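Local structure of serine-rich secreted cell wall anchored (LPXTG-motif ) protein (Lactobacillus reuteri ATCC 53608, 5NXK) at residues G60-N65 against F89-S94; A70-T75 against G96-T101; L112-T117 against A162-N167. The protein probably acts as a cell-surface adhesin, its beta-solenoid binding region mediating attachment of the bacterium to host surfaces in the gut. All coordinates share one frame; numbering follows the deposited sequence.

Contact 1: residues G60-N65 against F89-S94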
ATOM      1  N   GLY A  60      -9.111  -7.215  -9.024  1.00 31.20           N
ATOM      2  CA  GLY A  60      -8.230  -8.230  -9.591  1.00 28.94           C
ATOM      3  C   GLY A  60      -8.313  -9.488  -8.750  1.00 34.69           C
ATOM      4  O   GLY A  60      -8.985 -10.465  -9.101  1.00 38.03           O
ATOM      5  N   ILE A  61      -7.608  -9.474  -7.631  1.00 31.83           N
ATOM      6  CA  ILE A  61      -7.763 -10.517  -6.627  1.00 32.33           C
ATOM      7  C   ILE A  61      -8.481  -9.933  -5.418  1.00 32.67           C
ATOM      8  O   ILE A  61      -8.062  -8.910  -4.880  1.00 33.08           O
ATOM      9  CB  ILE A  61      -6.408 -11.104  -6.213  1.00 35.26           C
ATOM     10  CG1 ILE A  61      -5.754 -11.776  -7.415  1.00 32.34           C
ATOM     11  CG2 ILE A  61      -6.571 -12.076  -5.043  1.00 36.02           C
ATOM     12  CD1 ILE A  61      -4.363 -12.293  -7.153  1.00 35.12           C
ATOM     13  N   ILE A  62      -9.566 -10.577  -4.999  1.00 23.46           N
ATOM     14  CA  ILE A  62     -10.294 -10.154  -3.820  1.00 29.85           C
ATOM     15  C   ILE A  62     -10.172 -11.181  -2.700  1.00 32.70           C
ATOM     16  O   ILE A  62     -10.634 -12.301  -2.839  1.00 31.37           O
ATOM     17  CB  ILE A  62     -11.781  -9.941  -4.122  1.00 31.92           C
ATOM     18  CG1 ILE A  62     -11.956  -9.045  -5.356  1.00 36.53           C
ATOM     19  CG2 ILE A  62     -12.504  -9.409  -2.880  1.00 30.13           C
ATOM     20  CD1 ILE A  62     -13.397  -8.780  -5.727  1.00 36.78           C
ATOM     21  N   LEU A  63      -9.554 -10.780  -1.595  1.00 28.92           N
ATOM     22  CA  LEU A  63      -9.476 -11.597  -0.385  1.00 26.64           C
ATOM     23  C   LEU A  63     -10.757 -11.320   0.380  1.00 27.16           C
ATOM     24  O   LEU A  63     -11.074 -10.162   0.662  1.00 27.49           O
ATOM     25  CB  LEU A  63      -8.244 -11.236   0.449  1.00 29.14           C
ATOM     26  CG  LEU A  63      -6.903 -11.180  -0.305  1.00 31.21           C
ATOM     27  CD1 LEU A  63      -5.737 -10.883   0.643  1.00 32.27           C
ATOM     28  CD2 LEU A  63      -6.645 -12.457  -1.094  1.00 29.99           C
ATOM     29  N   ASN A  64     -11.528 -12.356   0.681  1.00 27.77           N
ATOM     30  CA  ASN A  64     -12.853 -12.120   1.241  1.00 27.52           C
ATOM     31  C   ASN A  64     -13.339 -13.204   2.203  1.00 32.24           C
ATOM     32  O   ASN A  64     -14.509 -13.584   2.165  1.00 32.62           O
ATOM     33  CB  ASN A  64     -13.855 -11.941   0.091  1.00 29.74           C
ATOM     34  CG  ASN A  64     -15.027 -11.044   0.464  1.00 38.14           C
ATOM     35  OD1 ASN A  64     -15.129 -10.558   1.593  1.00 36.70           O
ATOM     36  ND2 ASN A  64     -15.904 -10.796  -0.502  1.00 44.58           N
ATOM     37  N   ASN A  65     -12.448 -13.704   3.060  1.00 29.95           N
ATOM     38  CA  ASN A  65     -12.869 -14.636   4.106  1.00 29.83           C
ATOM     39  C   ASN A  65     -13.933 -13.991   4.974  1.00 32.04           C
ATOM     40  O   ASN A  65     -13.849 -12.807   5.309  1.00 30.31           O
ATOM     41  CB  ASN A  65     -11.678 -15.083   4.954  1.00 24.67           C
ATOM     42  CG  ASN A  65     -10.891 -16.195   4.296  1.00 28.98           C
ATOM     43  OD1 ASN A  65     -11.432 -16.938   3.481  1.00 32.66           O
ATOM     44  ND2 ASN A  65      -9.617 -16.323   4.648  1.00 27.44           N
ATOM     45  N   PHE A  89      -5.318  -3.918  -7.254  1.00 21.89           N
ATOM     46  CA  PHE A  89      -5.043  -5.231  -7.811  1.00 25.13           C
ATOM     47  C   PHE A  89      -5.428  -6.269  -6.797  1.00 27.76           C
ATOM     48  O   PHE A  89      -6.077  -7.263  -7.130  1.00 29.66           O
ATOM     49  CB  PHE A  89      -3.574  -5.419  -8.195  1.00 28.45           C
ATOM     50  CG  PHE A  89      -3.310  -6.738  -8.881  1.00 30.80           C
ATOM     51  CD1 PHE A  89      -3.592  -6.900 -10.241  1.00 34.90           C
ATOM     52  CD2 PHE A  89      -2.810  -7.821  -8.174  1.00 25.66           C
ATOM     53  CE1 PHE A  89      -3.372  -8.127 -10.878  1.00 35.41           C
ATOM     54  CE2 PHE A  89      -2.585  -9.046  -8.803  1.00 28.63           C
ATOM     55  CZ  PHE A  89      -2.865  -9.201 -10.154  1.00 33.41           C
ATOM     56  N   VAL A  90      -4.999  -6.051  -5.555  1.00 28.16           N
ATOM     57  CA  VAL A  90      -5.506  -6.840  -4.440  1.00 28.12           C
ATOM     58  C   VAL A  90      -6.410  -5.996  -3.547  1.00 31.95           C
ATOM     59  O   VAL A  90      -6.079  -4.862  -3.145  1.00 29.03           O
ATOM     60  CB  VAL A  90      -4.401  -7.443  -3.568  1.00 27.22           C
ATOM     61  CG1 VAL A  90      -5.025  -8.440  -2.585  1.00 24.27           C
ATOM     62  CG2 VAL A  90      -3.361  -8.140  -4.435  1.00 26.73           C
ATOM     63  N   ASN A  91      -7.561  -6.588  -3.259  1.00 28.65           N
ATOM     64  CA  ASN A  91      -8.583  -6.016  -2.408  1.00 27.72           C
ATOM     65  C   ASN A  91      -8.637  -6.887  -1.172  1.00 24.83           C
ATOM     66  O   ASN A  91      -9.121  -8.007  -1.221  1.00 25.30           O
ATOM     67  CB  ASN A  91      -9.934  -5.979  -3.139  1.00 28.06           C
ATOM     68  CG  ASN A  91     -11.094  -5.566  -2.241  1.00 31.25           C
ATOM     69  OD1 ASN A  91     -10.955  -5.463  -1.023  1.00 32.28           O
ATOM     70  ND2 ASN A  91     -12.254  -5.326  -2.854  1.00 32.59           N
ATOM     71  N   MET A  92      -8.138  -6.346  -0.068  1.00 23.22           N
ATOM     72  CA  MET A  92      -7.962  -7.061   1.189  1.00 31.75           C
ATOM     73  C   MET A  92      -9.240  -6.909   1.986  1.00 31.37           C
ATOM     74  O   MET A  92      -9.329  -6.071   2.885  1.00 27.69           O
ATOM     75  CB  MET A  92      -6.757  -6.485   1.943  1.00 27.27           C
ATOM     76  CG  MET A  92      -5.461  -6.587   1.128  1.00 31.40           C
ATOM     77  SD  MET A  92      -4.024  -5.732   1.857  1.00 34.09           S
ATOM     78  CE  MET A  92      -3.649  -6.864   3.182  1.00 19.30           C
ATOM     79  N   SER A  93     -10.243  -7.705   1.630  1.00 28.83           N
ATOM     80  CA  SER A  93     -11.573  -7.542   2.201  1.00 28.56           C
ATOM     81  C   SER A  93     -12.003  -8.665   3.151  1.00 29.27           C
ATOM     82  O   SER A  93     -13.192  -8.817   3.418  1.00 28.07           O
ATOM     83  CB  SER A  93     -12.603  -7.417   1.067  1.00 30.33           C
ATOM     84  OG  SER A  93     -12.691  -6.082   0.597  1.00 33.43           O
ATOM     85  N   SER A  94     -11.065  -9.454   3.663  1.00 23.48           N
ATOM     86  CA  SER A  94     -11.451 -10.454   4.667  1.00 26.95           C
ATOM     87  C   SER A  94     -11.882  -9.799   5.958  1.00 30.75           C
ATOM     88  O   SER A  94     -11.454  -8.690   6.275  1.00 23.40           O
ATOM     89  CB  SER A  94     -10.310 -11.421   4.961  1.00 25.09           C
ATOM     90  OG  SER A  94      -9.880 -12.061   3.773  1.00 29.53           O
TER
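Two neighbouring coils of a parallel beta-solenoid meet here, strand 61-63 lying beside strand 90-92 with the chains running the same way, 11° apart. Three backbone bonds set the register. Ile61 N gives its hydrogen to Phe89 O at 2.7 Å, almost straight along the C=O axis. Asn91 N donates to Ile61 O at 2.9 Å, and Leu63 N to Asn91 O at 2.8 Å. A fourth, from Ser93 N to Leu63 O, is bent and weak, and Met92 is the centre of an inverse gamma turn. Ile61, Leu63, Val90 and Met92 point to one face. There Leu63 crosses Val90 obliquely, CG against CG1 at 4.0 Å. Ile61 CD1 reaches Phe89 CE2 at 4.1 Å, the two side chains lying alongside each other. On the other face Ile62 CG2 rests by the amide of Asn91. Ser93 OG grips Asn91 OD1 at a very short 2.5 Å, approaching from above the carbonyl plane. At the turn, Asn65 N donates to Ser94 OG at 3.1 Å, and that hydroxyl is also bonded to Asp98. Strand 34-36 continues the sheet beyond 61-63. Parallel strands of successive coils, stacked in register, are characteristic of the pectate lyase-like beta-solenoid.

Contact 2: residues A70-T75 against G96-T101; sequences AKIDLT and GVDTVT
Asp73 has CG anti to its backbone N, chi1 -156°, which brings OD2 alongside Thr99 CB at 3.7 Å. Lys71 runs extended to CE and bends only at chi4, 54°. Its NZ thus comes over Val97 CG1 at 3.9 Å and makes a long salt bridge of 3.7 Å to Asp73 OD2. Thr99 and Thr101 both hold OG1 beside the backbone N, which leaves Thr99 OG1 near Lys71 NZ. Thr75 OG1 lies next to Thr101 CB. On the opposite face Asp98 OD1 approaches Ile72 CB at 3.7 Å; its carboxylate is held by Ser94 and by a salt bridge to Lys122, which would favour the charged form. Four backbone bonds join the strands, the straightest from Leu74 N to Thr99 O at 2.9 Å. At Ala70 and Gly96 waters bridge the two chains. One accepts from Val97 N at 2.9 Å and donates to Ala70 O; another accepts from Gly96 N and lies 3.0 Å from Ala70 O. The pair is part of a long parallel sheet of the solenoid. Strand 41-46 bonds to 71-77 on one side, strand 122-127 flanks 97-102 on the other, and Leu74 and Val100 pack inward on Val90 of strand 90-92.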
ATOM      1  N   ALA A  70      -9.768 -16.789  10.121  1.00 33.75           N
ATOM      2  CA  ALA A  70      -9.049 -17.247   8.937  1.00 34.00           C
ATOM      3  C   ALA A  70      -8.021 -16.196   8.528  1.00 32.02           C
ATOM      4  O   ALA A  70      -8.304 -14.996   8.577  1.00 31.88           O
ATOM      5  CB  ALA A  70     -10.009 -17.538   7.798  1.00 35.75           C
ATOM      6  N   LYS A  71      -6.843 -16.652   8.115  1.00 32.52           N
ATOM      7  CA  LYS A  71      -5.750 -15.766   7.711  1.00 35.22           C
ATOM      8  C   LYS A  71      -5.295 -16.053   6.282  1.00 34.31           C
ATOM      9  O   LYS A  71      -4.993 -17.197   5.944  1.00 30.74           O
ATOM     10  CB  LYS A  71      -4.579 -15.936   8.682  1.00 38.86           C
ATOM     11  CG  LYS A  71      -3.262 -15.310   8.258  1.00 48.79           C
ATOM     12  CD  LYS A  71      -2.247 -15.437   9.399  1.00 52.71           C
ATOM     13  CE  LYS A  71      -0.827 -15.116   8.958  1.00 54.19           C
ATOM     14  NZ  LYS A  71      -0.716 -13.793   8.304  1.00 57.66           N
ATOM     15  N   ILE A  72      -5.238 -15.019   5.442  1.00 29.86           N
ATOM     16  CA  ILE A  72      -4.662 -15.193   4.101  1.00 25.27           C
ATOM     17  C   ILE A  72      -3.336 -14.482   3.965  1.00 32.80           C
ATOM     18  O   ILE A  72      -3.240 -13.278   4.199  1.00 29.73           O
ATOM     19  CB  ILE A  72      -5.589 -14.680   2.980  1.00 29.05           C
ATOM     20  CG1 ILE A  72      -6.814 -15.578   2.826  1.00 29.00           C
ATOM     21  CG2 ILE A  72      -4.862 -14.657   1.634  1.00 31.82           C
ATOM     22  CD1 ILE A  72      -7.916 -14.921   2.021  1.00 27.86           C
ATOM     23  N   ASP A  73      -2.319 -15.238   3.591  1.00 28.32           N
ATOM     24  CA  ASP A  73      -1.019 -14.682   3.277  1.00 30.55           C
ATOM     25  C   ASP A  73      -0.799 -14.855   1.768  1.00 31.00           C
ATOM     26  O   ASP A  73      -0.746 -15.983   1.277  1.00 32.86           O
ATOM     27  CB  ASP A  73       0.070 -15.377   4.090  1.00 38.61           C
ATOM     28  CG  ASP A  73       1.307 -14.516   4.257  1.00 62.65           C
ATOM     29  OD1 ASP A  73       2.062 -14.354   3.273  1.00 74.92           O
ATOM     30  OD2 ASP A  73       1.527 -14.005   5.379  1.00 63.85           O
ATOM     31  N   LEU A  74      -0.756 -13.746   1.029  1.00 27.43           N
ATOM     32  CA  LEU A  74      -0.594 -13.774  -0.431  1.00 25.45           C
ATOM     33  C   LEU A  74       0.716 -13.116  -0.810  1.00 32.13           C
ATOM     34  O   LEU A  74       0.932 -11.955  -0.483  1.00 29.17           O
ATOM     35  CB  LEU A  74      -1.755 -13.060  -1.128  1.00 28.90           C
ATOM     36  CG  LEU A  74      -1.635 -12.862  -2.646  1.00 30.58           C
ATOM     37  CD1 LEU A  74      -1.573 -14.198  -3.390  1.00 29.47           C
ATOM     38  CD2 LEU A  74      -2.792 -12.024  -3.158  1.00 31.76           C
ATOM     39  N   THR A  75       1.599 -13.853  -1.471  1.00 31.21           N
ATOM     40  CA  THR A  75       2.858 -13.301  -1.960  1.00 29.81           C
ATOM     41  C   THR A  75       2.896 -13.304  -3.492  1.00 33.89           C
ATOM     42  O   THR A  75       2.554 -14.305  -4.114  1.00 30.67           O
ATOM     43  CB  THR A  75       4.046 -14.104  -1.379  1.00 31.90           C
ATOM     44  OG1 THR A  75       4.057 -13.952   0.046  1.00 35.74           O
ATOM     45  CG2 THR A  75       5.357 -13.615  -1.911  1.00 29.19           C
ATOM     46  N   GLY A  96     -11.041 -11.169   8.734  1.00 21.03           N
ATOM     47  CA  GLY A  96      -9.884 -11.429   9.571  1.00 24.52           C
ATOM     48  C   GLY A  96      -8.597 -10.873   8.976  1.00 29.43           C
ATOM     49  O   GLY A  96      -8.604  -9.834   8.308  1.00 30.97           O
ATOM     50  N   VAL A  97      -7.494 -11.579   9.203  1.00 22.80           N
ATOM     51  CA  VAL A  97      -6.166 -11.114   8.808  1.00 28.19           C
ATOM     52  C   VAL A  97      -5.846 -11.397   7.330  1.00 27.28           C
ATOM     53  O   VAL A  97      -5.944 -12.546   6.874  1.00 31.20           O
ATOM     54  CB  VAL A  97      -5.073 -11.773   9.695  1.00 25.67           C
ATOM     55  CG1 VAL A  97      -3.673 -11.394   9.209  1.00 28.23           C
ATOM     56  CG2 VAL A  97      -5.265 -11.377  11.160  1.00 25.43           C
ATOM     57  N   ASP A  98      -5.465 -10.340   6.605  1.00 22.41           N
ATOM     58  CA  ASP A  98      -4.917 -10.434   5.247  1.00 21.74           C
ATOM     59  C   ASP A  98      -3.530  -9.813   5.250  1.00 25.72           C
ATOM     60  O   ASP A  98      -3.345  -8.693   5.738  1.00 23.73           O
ATOM     61  CB  ASP A  98      -5.754  -9.674   4.216  1.00 22.23           C
ATOM     62  CG  ASP A  98      -7.123 -10.265   4.005  1.00 26.26           C
ATOM     63  OD1 ASP A  98      -7.250 -11.504   3.981  1.00 30.24           O
ATOM     64  OD2 ASP A  98      -8.069  -9.467   3.860  1.00 27.94           O
ATOM     65  N   THR A  99      -2.574 -10.523   4.679  1.00 25.14           N
ATOM     66  CA  THR A  99      -1.225 -10.020   4.509  1.00 30.03           C
ATOM     67  C   THR A  99      -0.836 -10.201   3.048  1.00 31.10           C
ATOM     68  O   THR A  99      -0.977 -11.293   2.514  1.00 29.67           O
ATOM     69  CB  THR A  99      -0.247 -10.754   5.434  1.00 27.57           C
ATOM     70  OG1 THR A  99      -0.641 -10.526   6.799  1.00 31.21           O
ATOM     71  CG2 THR A  99       1.178 -10.250   5.224  1.00 30.94           C
ATOM     72  N   VAL A 100      -0.398  -9.117   2.403  1.00 24.92           N
ATOM     73  CA  VAL A 100       0.027  -9.142   1.010  1.00 19.06           C
ATOM     74  C   VAL A 100       1.502  -8.749   0.949  1.00 25.28           C
ATOM     75  O   VAL A 100       1.947  -7.770   1.585  1.00 23.74           O
ATOM     76  CB  VAL A 100      -0.809  -8.180   0.127  1.00 23.25           C
ATOM     77  CG1 VAL A 100      -0.246  -8.124  -1.291  1.00 21.04           C
ATOM     78  CG2 VAL A 100      -2.296  -8.584   0.122  1.00 23.28           C
ATOM     79  N   THR A 101       2.272  -9.517   0.198  1.00 26.39           N
ATOM     80  CA  THR A 101       3.683  -9.238   0.021  1.00 29.66           C
ATOM     81  C   THR A 101       3.995  -9.108  -1.457  1.00 26.58           C
ATOM     82  O   THR A 101       3.701 -10.013  -2.238  1.00 28.27           O
ATOM     83  CB  THR A 101       4.545 -10.346   0.649  1.00 28.14           C
ATOM     84  OG1 THR A 101       4.298 -10.374   2.052  1.00 31.00           O
ATOM     85  CG2 THR A 101       6.037 -10.097   0.405  1.00 26.32           C
TER
HETATM   86  O   HOH W   1      -8.356 -13.854   5.774  1.00 30.50           O
HETATM   87  O   HOH W   2      -7.627 -13.874  11.017  1.00 36.97           O
HETATM   88  O   HOH W   3     -10.847 -13.667   7.625  1.00 42.26           O

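Contact 3: residues L112-T117 against A162-N167; sequences LVWSKT and ALYVSN
Val113, Leu163 and Val165 form the apolar centre where two coils of the beta-solenoid stack, strand 113-115 beside the short, weakly bonded strand 163-164. Leu163 CD2 meets Val113 CB at 3.9 Å, crossing it obliquely, and Val113 CG1 meets Val165 CG2. Both valines carry CG1 anti to the backbone N. Leu124 of strand 122-127 packs against Leu163 and Val165. On the other face Trp114 and Tyr164 run side by side, each with CG anti to its N. Their planes are 25° apart but slid, so the rings barely overlap; Tyr164 CD2 sits over one face of the indole, 3.3 Å from NE1. Phe150 adds a third ring, edge-to-face with Trp114. Thr117 CG2 comes against Tyr164 CE2 at 3.4 Å, its side chain about perpendicular to the tyrosine. Backbone bonds run from Leu112 N to Ala162 O at 2.7 Å and, nearly straight, from Tyr164 N to Val113 O at 3.0 Å. Ser115 OG takes the crowded position, chi1 70°. It donates to a lone pair of Tyr164 O and accepts a weak bond from Ser166 N. At the polar edge a water in the plane of the Tyr164 ring bridges Tyr164 OH and Thr117 OG1, 2.8 Å from each.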
ATOM      1  N   LEU A 112      -3.689   1.004  -6.081  1.00 24.82           N
ATOM      2  CA  LEU A 112      -3.029  -0.274  -6.399  1.00 25.31           C
ATOM      3  C   LEU A 112      -3.362  -1.400  -5.427  1.00 29.46           C
ATOM      4  O   LEU A 112      -3.354  -2.582  -5.803  1.00 30.64           O
ATOM      5  CB  LEU A 112      -1.506  -0.122  -6.467  1.00 31.25           C
ATOM      6  CG  LEU A 112      -0.839   0.730  -7.561  1.00 37.13           C
ATOM      7  CD1 LEU A 112      -1.348   2.157  -7.606  1.00 41.45           C
ATOM      8  CD2 LEU A 112       0.662   0.715  -7.343  1.00 39.98           C
ATOM      9  N   VAL A 113      -3.619  -1.042  -4.177  1.00 21.12           N
ATOM     10  CA  VAL A 113      -3.995  -2.017  -3.141  1.00 24.06           C
ATOM     11  C   VAL A 113      -5.023  -1.363  -2.243  1.00 28.24           C
ATOM     12  O   VAL A 113      -4.871  -0.194  -1.876  1.00 24.88           O
ATOM     13  CB  VAL A 113      -2.792  -2.484  -2.277  1.00 23.37           C
ATOM     14  CG1 VAL A 113      -3.253  -3.507  -1.223  1.00 26.24           C
ATOM     15  CG2 VAL A 113      -1.707  -3.080  -3.149  1.00 21.52           C
ATOM     16  N   TRP A 114      -6.074  -2.101  -1.893  1.00 25.93           N
ATOM     17  CA  TRP A 114      -7.128  -1.515  -1.071  1.00 25.10           C
ATOM     18  C   TRP A 114      -7.491  -2.518   0.028  1.00 23.80           C
ATOM     19  O   TRP A 114      -7.257  -3.700  -0.133  1.00 25.97           O
ATOM     20  CB  TRP A 114      -8.342  -1.152  -1.939  1.00 22.05           C
ATOM     21  CG  TRP A 114      -9.473  -0.451  -1.246  1.00 20.78           C
ATOM     22  CD1 TRP A 114      -9.686   0.901  -1.174  1.00 28.25           C
ATOM     23  CD2 TRP A 114     -10.564  -1.063  -0.546  1.00 23.63           C
ATOM     24  NE1 TRP A 114     -10.831   1.168  -0.449  1.00 25.65           N
ATOM     25  CE2 TRP A 114     -11.394  -0.025  -0.066  1.00 26.15           C
ATOM     26  CE3 TRP A 114     -10.917  -2.387  -0.271  1.00 25.61           C
ATOM     27  CZ2 TRP A 114     -12.549  -0.275   0.676  1.00 25.94           C
ATOM     28  CZ3 TRP A 114     -12.070  -2.633   0.456  1.00 24.59           C
ATOM     29  CH2 TRP A 114     -12.870  -1.584   0.921  1.00 25.95           C
ATOM     30  N   SER A 115      -8.050  -2.047   1.134  1.00 20.98           N
ATOM     31  CA  SER A 115      -8.390  -2.938   2.242  1.00 19.91           C
ATOM     32  C   SER A 115      -9.587  -2.443   3.019  1.00 23.13           C
ATOM     33  O   SER A 115      -9.908  -1.250   2.998  1.00 24.10           O
ATOM     34  CB  SER A 115      -7.185  -3.084   3.183  1.00 25.96           C
ATOM     35  OG  SER A 115      -6.958  -1.869   3.882  1.00 24.58           O
ATOM     36  N   LYS A 116     -10.257  -3.370   3.697  1.00 23.48           N
ATOM     37  CA  LYS A 116     -11.252  -3.031   4.703  1.00 23.25           C
ATOM     38  C   LYS A 116     -10.540  -2.415   5.903  1.00 23.61           C
ATOM     39  O   LYS A 116      -9.499  -2.913   6.330  1.00 24.93           O
ATOM     40  CB  LYS A 116     -12.025  -4.275   5.152  1.00 32.59           C
ATOM     41  CG  LYS A 116     -13.236  -4.651   4.305  1.00 44.75           C
ATOM     42  CD  LYS A 116     -13.766  -6.019   4.753  1.00 49.20           C
ATOM     43  CE  LYS A 116     -14.977  -6.467   3.947  1.00 56.00           C
ATOM     44  NZ  LYS A 116     -15.852  -5.341   3.545  1.00 67.13           N
ATOM     45  N   THR A 117     -11.086  -1.329   6.438  1.00 19.00           N
ATOM     46  CA  THR A 117     -10.423  -0.615   7.511  1.00 21.54           C
ATOM     47  C   THR A 117     -11.100  -0.863   8.867  1.00 23.71           C
ATOM     48  O   THR A 117     -10.665  -0.331   9.889  1.00 23.77           O
ATOM     49  CB  THR A 117     -10.392   0.882   7.206  1.00 28.31           C
ATOM     50  OG1 THR A 117     -11.734   1.344   6.979  1.00 26.84           O
ATOM     51  CG2 THR A 117      -9.562   1.127   5.950  1.00 20.39           C
ATOM     52  N   ALA A 162      -3.082   6.152  -3.607  1.00 25.81           N
ATOM     53  CA  ALA A 162      -2.484   5.028  -4.339  1.00 23.07           C
ATOM     54  C   ALA A 162      -2.550   3.723  -3.556  1.00 26.37           C
ATOM     55  O   ALA A 162      -2.646   2.649  -4.140  1.00 29.11           O
ATOM     56  CB  ALA A 162      -1.049   5.340  -4.688  1.00 22.41           C
ATOM     57  N   LEU A 163      -2.465   3.819  -2.231  1.00 23.41           N
ATOM     58  CA  LEU A 163      -2.455   2.633  -1.373  1.00 26.81           C
ATOM     59  C   LEU A 163      -3.356   2.886  -0.169  1.00 29.91           C
ATOM     60  O   LEU A 163      -3.128   3.826   0.598  1.00 30.81           O
ATOM     61  CB  LEU A 163      -1.031   2.302  -0.907  1.00 28.44           C
ATOM     62  CG  LEU A 163       0.003   1.888  -1.957  1.00 28.26           C
ATOM     63  CD1 LEU A 163       1.401   1.820  -1.347  1.00 24.72           C
ATOM     64  CD2 LEU A 163      -0.348   0.540  -2.602  1.00 30.15           C
ATOM     65  N   TYR A 164      -4.372   2.044   0.006  1.00 26.65           N
ATOM     66  CA  TYR A 164      -5.298   2.207   1.124  1.00 22.85           C
ATOM     67  C   TYR A 164      -5.244   0.925   1.941  1.00 26.62           C
ATOM     68  O   TYR A 164      -6.086   0.034   1.802  1.00 28.39           O
ATOM     69  CB  TYR A 164      -6.707   2.500   0.610  1.00 24.07           C
ATOM     70  CG  TYR A 164      -7.711   2.976   1.627  1.00 26.85           C
ATOM     71  CD1 TYR A 164      -7.604   4.247   2.192  1.00 27.99           C
ATOM     72  CD2 TYR A 164      -8.800   2.175   1.995  1.00 25.18           C
ATOM     73  CE1 TYR A 164      -8.531   4.702   3.102  1.00 23.77           C
ATOM     74  CE2 TYR A 164      -9.750   2.631   2.909  1.00 21.92           C
ATOM     75  CZ  TYR A 164      -9.606   3.895   3.455  1.00 26.37           C
ATOM     76  OH  TYR A 164     -10.519   4.380   4.361  1.00 29.23           O
ATOM     77  N   VAL A 165      -4.229   0.853   2.796  1.00 26.53           N
ATOM     78  CA  VAL A 165      -3.902  -0.352   3.537  1.00 27.26           C
ATOM     79  C   VAL A 165      -4.085  -0.022   5.003  1.00 29.44           C
ATOM     80  O   VAL A 165      -3.413   0.863   5.535  1.00 23.70           O
ATOM     81  CB  VAL A 165      -2.456  -0.811   3.274  1.00 26.86           C
ATOM     82  CG1 VAL A 165      -2.112  -2.033   4.137  1.00 24.12           C
ATOM     83  CG2 VAL A 165      -2.242  -1.092   1.786  1.00 23.57           C
ATOM     84  N   SER A 166      -4.993  -0.728   5.664  1.00 22.62           N
ATOM     85  CA  SER A 166      -5.454  -0.255   6.958  1.00 20.66           C
ATOM     86  C   SER A 166      -4.354  -0.147   8.017  1.00 21.02           C
ATOM     87  O   SER A 166      -4.254   0.873   8.712  1.00 21.75           O
ATOM     88  CB  SER A 166      -6.574  -1.165   7.466  1.00 24.50           C
ATOM     89  OG  SER A 166      -7.156  -0.609   8.629  1.00 21.42           O
ATOM     90  N   ASN A 167      -3.537  -1.188   8.164  1.00 16.44           N
ATOM     91  CA  ASN A 167      -2.706  -1.278   9.374  1.00 23.21           C
ATOM     92  C   ASN A 167      -1.205  -1.183   9.214  1.00 20.66           C
ATOM     93  O   ASN A 167      -0.529  -0.628  10.086  1.00 25.44           O
ATOM     94  CB  ASN A 167      -3.017  -2.576  10.111  1.00 20.86           C
ATOM     95  CG  ASN A 167      -4.478  -2.698  10.429  1.00 21.06           C
ATOM     96  OD1 ASN A 167      -5.182  -3.486   9.802  1.00 22.74           O
ATOM     97  ND2 ASN A 167      -4.961  -1.886  11.370  1.00 19.61           N
TER
HETATM   98  O   HOH W   4      -8.114  -2.164  10.760  1.00 25.43           O
HETATM   99  O   HOH W   5     -12.758   2.665   4.734  1.00 50.68           O

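Contacts 1 and 3 belong to the same parallel sheet, in which strands 90-92 and 113-115 are neighbours. Their centres are 10 Å apart. Probable hydrogen bonds join them, from Phe89 N to Leu112 O and from Met92 N to Trp114 O, both 2.8 Å. Contact 2 lies in another sheet, but its strands follow those of contact 1 in the chain, so both contacts pair the same two successive coils. Their centres are 9 Å apart, and Met92 CE packs on Asp98 O at 3.2 Å. Contacts 2 and 3 do not touch; their nearest atoms are about 5 Å apart. Lys122 approaches all three, through Ser94, Asp98 and Ser115.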